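AP endonuclease, family 2 (Brucella melitensis biovar Abortus, PDB 3NGF) probably isomerises hydroxypyruvate as a manganese-binding TIM-barrel enzyme of the hyi family, and may also act as an endonuclease. Local coordinates at residues Y160-V172 with A189-M203. Numbering follows the deposited sequence.
Sequences YFIVHQLEAVGLV and AQIMDGDLTRLIEKM
The methyl of Ala-189 lies against the end of the Gln-165 side chain, its CB 3.8 Å from NE2; so small a residue lets the amide fit beside helix 186-192. Three residues on, Met-192 reaches across the loop leading into helix 165-175. Its chain, folded back at its last two torsions, brings CE to 3.7 Å from His-164 CE1, and the same methyl touches Val-163 CG2; a flexible thioether can follow both surfaces.

Asp-193, just past the end of helix 186-192, makes both hydrogen bonds across the contact. OD1 accepts from His-164 ND1 at 2.7 Å, almost straight (176°) and in the plane of the imidazole. OD2 takes the backbone N of Gln-165 at 2.9 Å. Each oxygen is met on its syn side by a donor tilted out of the carboxylate plane, and the ring and carboxylate planes stand 42° apart. The carboxylate binds the first turn of helix 165-175, where the N-H has no carbonyl of a preceding turn to bond and a negative group probably suits the helix dipole; the straight in-plane bond probably restrains the imidazole's rotation.

Helices 165-175 and 196-202 are neighbours on the outside of the TIM barrel, flanking strand 180-185, which carries the manganese ligand Asp-185. The axes of 165-172 and 196-202 are nearly parallel (8°) and approach to 11.3 Å, a spacing filled largely by leucine, valine and methionine.

Leu-199 spreads its two methyls: CD1 meets Leu-166 CG, while CD2 packs on Gln-165 CG. Exposed Lys-202 lays its flexible aliphatic chain loosely beside Leu-166 CD1 at the surface. Met-203, bent only at its last torsion, touches Leu-166 CD2 through CG, and its CE rests 4.0 Å from Val-169 CG2 and 3.6 Å from Gln-165 OE1, a buried oxygen without a polar partner.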
loop_
_atom_site.group_PDB
_atom_site.type_symbol
_atom_site.label_atom_id
_atom_site.label_comp_id
_atom_site.label_asym_id
_atom_site.label_seq_id
_atom_site.Cartn_x
_atom_site.Cartn_y
_atom_site.Cartn_z
ATOM N N TYR A 160 -1.742 10.458 -12.545
ATOM C CA TYR A 160 -0.831 9.462 -11.979
ATOM C C TYR A 160 -0.333 8.472 -13.041
ATOM O O TYR A 160 -1.071 8.086 -13.965
ATOM C CB TYR A 160 -1.481 8.701 -10.806
ATOM C CG TYR A 160 -0.487 8.023 -9.929
ATOM C CD1 TYR A 160 0.388 8.758 -9.139
ATOM C CD2 TYR A 160 -0.412 6.623 -9.868
ATOM C CE1 TYR A 160 1.334 8.114 -8.320
ATOM C CE2 TYR A 160 0.538 5.983 -9.064
ATOM C CZ TYR A 160 1.396 6.730 -8.291
ATOM O OH TYR A 160 2.345 6.094 -7.494
ATOM N N PHE A 161 0.915 8.065 -12.883
ATOM C CA PHE A 161 1.607 7.176 -13.825
ATOM C C PHE A 161 0.873 5.879 -14.129
ATOM O O PHE A 161 0.794 5.502 -15.284
ATOM C CB PHE A 161 2.989 6.836 -13.278
ATOM C CG PHE A 161 3.745 5.837 -14.102
ATOM C CD1 PHE A 161 4.158 6.143 -15.411
ATOM C CD2 PHE A 161 4.077 4.604 -13.555
ATOM C CE1 PHE A 161 4.873 5.208 -16.158
ATOM C CE2 PHE A 161 4.793 3.668 -14.289
ATOM C CZ PHE A 161 5.198 3.968 -15.590
ATOM N N ILE A 162 0.363 5.201 -13.096
ATOM C CA ILE A 162 -0.164 3.843 -13.256
ATOM C C ILE A 162 -1.520 3.709 -12.555
ATOM O O ILE A 162 -1.655 3.969 -11.349
ATOM C CB ILE A 162 0.867 2.762 -12.768
ATOM C CG1 ILE A 162 0.315 1.338 -12.915
ATOM C CG2 ILE A 162 1.308 3.032 -11.340
ATOM C CD1 ILE A 162 0.020 0.948 -14.308
ATOM N N VAL A 163 -2.540 3.386 -13.349
ATOM C CA VAL A 163 -3.928 3.327 -12.854
ATOM C C VAL A 163 -4.682 2.063 -13.311
ATOM O O VAL A 163 -5.915 1.971 -13.138
ATOM C CB VAL A 163 -4.707 4.626 -13.248
ATOM C CG1 VAL A 163 -4.049 5.856 -12.632
ATOM C CG2 VAL A 163 -4.795 4.810 -14.758
ATOM N N HIS A 164 -3.977 1.092 -13.910
ATOM C CA HIS A 164 -4.604 -0.173 -14.329
ATOM C C HIS A 164 -3.817 -1.374 -13.833
ATOM O O HIS A 164 -2.565 -1.395 -13.901
ATOM C CB HIS A 164 -4.787 -0.235 -15.846
ATOM C CG HIS A 164 -5.791 0.743 -16.364
ATOM N ND1 HIS A 164 -7.147 0.534 -16.248
ATOM C CD2 HIS A 164 -5.642 1.926 -17.000
ATOM C CE1 HIS A 164 -7.794 1.560 -16.772
ATOM N NE2 HIS A 164 -6.904 2.419 -17.236
ATOM N N GLN A 165 -4.541 -2.371 -13.322
ATOM C CA GLN A 165 -3.897 -3.537 -12.667
ATOM C C GLN A 165 -3.052 -4.426 -13.574
ATOM O O GLN A 165 -1.901 -4.715 -13.245
ATOM C CB GLN A 165 -4.936 -4.404 -11.928
ATOM C CG GLN A 165 -5.735 -3.683 -10.881
ATOM C CD GLN A 165 -4.888 -3.198 -9.705
ATOM O OE1 GLN A 165 -3.888 -3.834 -9.330
ATOM N NE2 GLN A 165 -5.310 -2.092 -9.097
ATOM N N LEU A 166 -3.609 -4.911 -14.681
ATOM C CA LEU A 166 -2.847 -5.819 -15.538
ATOM C C LEU A 166 -1.705 -5.074 -16.250
ATOM O O LEU A 166 -0.667 -5.669 -16.570
ATOM C CB LEU A 166 -3.764 -6.536 -16.538
ATOM C CG LEU A 166 -4.803 -7.494 -15.946
ATOM C CD1 LEU A 166 -5.569 -8.153 -17.086
ATOM C CD2 LEU A 166 -4.152 -8.545 -15.082
ATOM N N GLU A 167 -1.874 -3.776 -16.475
ATOM C CA GLU A 167 -0.793 -2.959 -17.028
ATOM C C GLU A 167 0.373 -2.954 -16.033
ATOM O O GLU A 167 1.543 -3.035 -16.432
ATOM C CB GLU A 167 -1.279 -1.543 -17.268
ATOM C CG GLU A 167 -0.222 -0.606 -17.791
ATOM C CD GLU A 167 -0.751 0.787 -18.097
ATOM O OE1 GLU A 167 -1.934 1.092 -17.784
ATOM O OE2 GLU A 167 0.036 1.581 -18.667
ATOM N N ALA A 168 0.054 -2.864 -14.743
ATOM C CA ALA A 168 1.091 -2.877 -13.701
ATOM C C ALA A 168 1.783 -4.241 -13.646
ATOM O O ALA A 168 3.012 -4.323 -13.471
ATOM C CB ALA A 168 0.511 -2.507 -12.310
ATOM N N VAL A 169 1.008 -5.322 -13.772
ATOM C CA VAL A 169 1.583 -6.672 -13.849
ATOM C C VAL A 169 2.587 -6.768 -15.005
ATOM O O VAL A 169 3.681 -7.327 -14.858
ATOM C CB VAL A 169 0.506 -7.741 -13.986
ATOM C CG1 VAL A 169 1.120 -9.088 -14.322
ATOM C CG2 VAL A 169 -0.349 -7.801 -12.687
ATOM N N GLY A 170 2.210 -6.199 -16.134
ATOM C CA GLY A 170 3.095 -6.126 -17.301
ATOM C C GLY A 170 4.364 -5.344 -17.040
ATOM O O GLY A 170 5.463 -5.771 -17.472
ATOM N N LEU A 171 4.247 -4.217 -16.341
ATOM C CA LEU A 171 5.432 -3.414 -16.024
ATOM C C LEU A 171 6.360 -4.174 -15.082
ATOM O O LEU A 171 7.575 -4.145 -15.241
ATOM C CB LEU A 171 5.047 -2.074 -15.411
ATOM C CG LEU A 171 4.510 -1.008 -16.363
ATOM C CD1 LEU A 171 3.997 0.169 -15.522
ATOM C CD2 LEU A 171 5.636 -0.579 -17.300
ATOM N N VAL A 172 5.784 -4.866 -14.116
ATOM C CA VAL A 172 6.571 -5.697 -13.206
ATOM C C VAL A 172 7.325 -6.842 -13.915
ATOM O O VAL A 172 8.454 -7.158 -13.548
ATOM C CB VAL A 172 5.726 -6.257 -12.065
ATOM C CG1 VAL A 172 6.557 -7.322 -11.292
ATOM C CG2 VAL A 172 5.257 -5.120 -11.158
ATOM N N ALA A 189 -9.056 -0.743 -8.011
ATOM C CA ALA A 189 -9.277 -1.761 -9.045
ATOM C C ALA A 189 -10.737 -1.735 -9.484
ATOM O O ALA A 189 -11.031 -1.852 -10.675
ATOM C CB ALA A 189 -8.924 -3.137 -8.527
ATOM N N GLN A 190 -11.647 -1.556 -8.530
ATOM C CA GLN A 190 -13.076 -1.486 -8.890
ATOM C C GLN A 190 -13.458 -0.236 -9.703
ATOM O O GLN A 190 -14.338 -0.304 -10.582
ATOM C CB GLN A 190 -13.921 -1.617 -7.617
ATOM C CG GLN A 190 -15.431 -1.480 -7.786
ATOM C CD GLN A 190 -16.016 -2.417 -8.829
ATOM O OE1 GLN A 190 -15.384 -3.401 -9.251
ATOM N NE2 GLN A 190 -17.244 -2.113 -9.258
ATOM N N ILE A 191 -12.837 0.899 -9.391
ATOM C CA ILE A 191 -13.089 2.166 -10.065
ATOM C C ILE A 191 -12.544 2.144 -11.501
ATOM O O ILE A 191 -13.219 2.617 -12.419
ATOM C CB ILE A 191 -12.546 3.381 -9.247
ATOM C CG1 ILE A 191 -13.359 3.542 -7.967
ATOM C CG2 ILE A 191 -12.556 4.681 -10.035
ATOM C CD1 ILE A 191 -12.722 4.455 -6.925
ATOM N N MET A 192 -11.343 1.593 -11.686
ATOM C CA MET A 192 -10.664 1.639 -12.995
ATOM C C MET A 192 -10.896 0.431 -13.906
ATOM O O MET A 192 -10.946 0.586 -15.147
ATOM C CB MET A 192 -9.156 1.802 -12.777
ATOM C CG MET A 192 -8.766 3.099 -12.097
ATOM S SD MET A 192 -9.421 4.560 -12.908
ATOM C CE MET A 192 -8.739 4.405 -14.576
ATOM N N ASP A 193 -11.030 -0.759 -13.323
ATOM C CA ASP A 193 -10.969 -2.021 -14.074
ATOM C C ASP A 193 -12.223 -2.898 -13.959
ATOM O O ASP A 193 -12.729 -3.410 -14.965
ATOM C CB ASP A 193 -9.734 -2.831 -13.630
ATOM C CG ASP A 193 -8.419 -2.206 -14.089
ATOM O OD1 ASP A 193 -8.385 -1.684 -15.207
ATOM O OD2 ASP A 193 -7.417 -2.203 -13.323
ATOM N N GLY A 194 -12.705 -3.097 -12.740
ATOM C CA GLY A 194 -13.806 -4.008 -12.478
ATOM C C GLY A 194 -13.435 -5.477 -12.621
ATOM O O GLY A 194 -12.261 -5.840 -12.560
ATOM N N ASP A 195 -14.442 -6.340 -12.766
ATOM C CA ASP A 195 -14.246 -7.796 -12.961
ATOM C C ASP A 195 -13.280 -8.373 -11.925
ATOM O O ASP A 195 -12.330 -9.085 -12.268
ATOM C CB ASP A 195 -13.698 -8.073 -14.378
ATOM C CG ASP A 195 -13.949 -9.481 -14.865
ATOM O OD1 ASP A 195 -14.865 -10.189 -14.374
ATOM O OD2 ASP A 195 -13.239 -9.891 -15.808
ATOM N N LEU A 196 -13.555 -8.101 -10.657
ATOM C CA LEU A 196 -12.543 -8.301 -9.616
ATOM C C LEU A 196 -12.226 -9.752 -9.303
ATOM O O LEU A 196 -11.068 -10.073 -9.041
ATOM C CB LEU A 196 -12.939 -7.573 -8.335
ATOM C CG LEU A 196 -13.173 -6.067 -8.413
ATOM C CD1 LEU A 196 -13.528 -5.536 -7.019
ATOM C CD2 LEU A 196 -12.004 -5.277 -9.006
ATOM N N THR A 197 -13.219 -10.640 -9.336
ATOM C CA THR A 197 -12.970 -12.059 -9.048
ATOM C C THR A 197 -12.021 -12.670 -10.066
ATOM O O THR A 197 -10.982 -13.273 -9.710
ATOM C CB THR A 197 -14.256 -12.864 -8.981
ATOM O OG1 THR A 197 -15.078 -12.319 -7.952
ATOM C CG2 THR A 197 -13.966 -14.348 -8.673
ATOM N N ARG A 198 -12.335 -12.435 -11.331
ATOM C CA ARG A 198 -11.506 -12.932 -12.428
ATOM C C ARG A 198 -10.175 -12.200 -12.522
ATOM O O ARG A 198 -9.151 -12.805 -12.878
ATOM C CB ARG A 198 -12.309 -12.883 -13.742
ATOM C CG ARG A 198 -13.492 -13.842 -13.730
ATOM C CD ARG A 198 -13.077 -15.305 -13.736
ATOM N NE ARG A 198 -14.262 -16.150 -13.889
ATOM C CZ ARG A 198 -14.844 -16.858 -12.930
ATOM N NH1 ARG A 198 -14.336 -16.923 -11.703
ATOM N NH2 ARG A 198 -15.948 -17.540 -13.218
ATOM N N LEU A 199 -10.150 -10.932 -12.098
ATOM C CA LEU A 199 -8.905 -10.182 -12.058
ATOM C C LEU A 199 -7.943 -10.771 -11.005
ATOM O O LEU A 199 -6.758 -10.995 -11.289
ATOM C CB LEU A 199 -9.176 -8.737 -11.700
ATOM C CG LEU A 199 -8.023 -7.753 -11.707
ATOM C CD1 LEU A 199 -7.379 -7.675 -13.085
ATOM C CD2 LEU A 199 -8.501 -6.329 -11.231
ATOM N N ILE A 200 -8.470 -10.999 -9.798
ATOM C CA ILE A 200 -7.703 -11.608 -8.695
ATOM C C ILE A 200 -7.136 -12.935 -9.122
ATOM O O ILE A 200 -5.945 -13.218 -8.877
ATOM C CB ILE A 200 -8.553 -11.778 -7.396
ATOM C CG1 ILE A 200 -8.880 -10.394 -6.811
ATOM C CG2 ILE A 200 -7.809 -12.656 -6.380
ATOM C CD1 ILE A 200 -9.906 -10.392 -5.650
ATOM N N GLU A 201 -7.965 -13.721 -9.801
ATOM C CA GLU A 201 -7.563 -15.016 -10.322
ATOM C C GLU A 201 -6.453 -14.922 -11.378
ATOM O O GLU A 201 -5.485 -15.729 -11.337
ATOM C CB GLU A 201 -8.796 -15.775 -10.829
ATOM C CG GLU A 201 -9.675 -16.262 -9.653
ATOM C CD GLU A 201 -11.023 -16.791 -10.063
ATOM O OE1 GLU A 201 -11.413 -16.605 -11.220
ATOM O OE2 GLU A 201 -11.700 -17.413 -9.212
ATOM N N LYS A 202 -6.550 -13.936 -12.274
ATOM C CA LYS A 202 -5.505 -13.693 -13.281
ATOM C C LYS A 202 -4.211 -13.216 -12.613
ATOM O O LYS A 202 -3.112 -13.553 -13.062
ATOM C CB LYS A 202 -5.931 -12.621 -14.296
ATOM C CG LYS A 202 -7.088 -12.957 -15.188
ATOM C CD LYS A 202 -7.793 -11.650 -15.690
ATOM C CE LYS A 202 -8.690 -11.891 -16.881
ATOM N NZ LYS A 202 -9.308 -10.625 -17.420
ATOM N N MET A 203 -4.344 -12.438 -11.536
ATOM C CA MET A 203 -3.192 -11.818 -10.873
ATOM C C MET A 203 -2.580 -12.718 -9.806
ATOM O O MET A 203 -1.661 -12.304 -9.104
ATOM C CB MET A 203 -3.593 -10.486 -10.238
ATOM C CG MET A 203 -3.912 -9.356 -11.243
ATOM S SD MET A 203 -4.511 -7.849 -10.462
ATOM C CE MET A 203 -2.966 -7.265 -9.688
#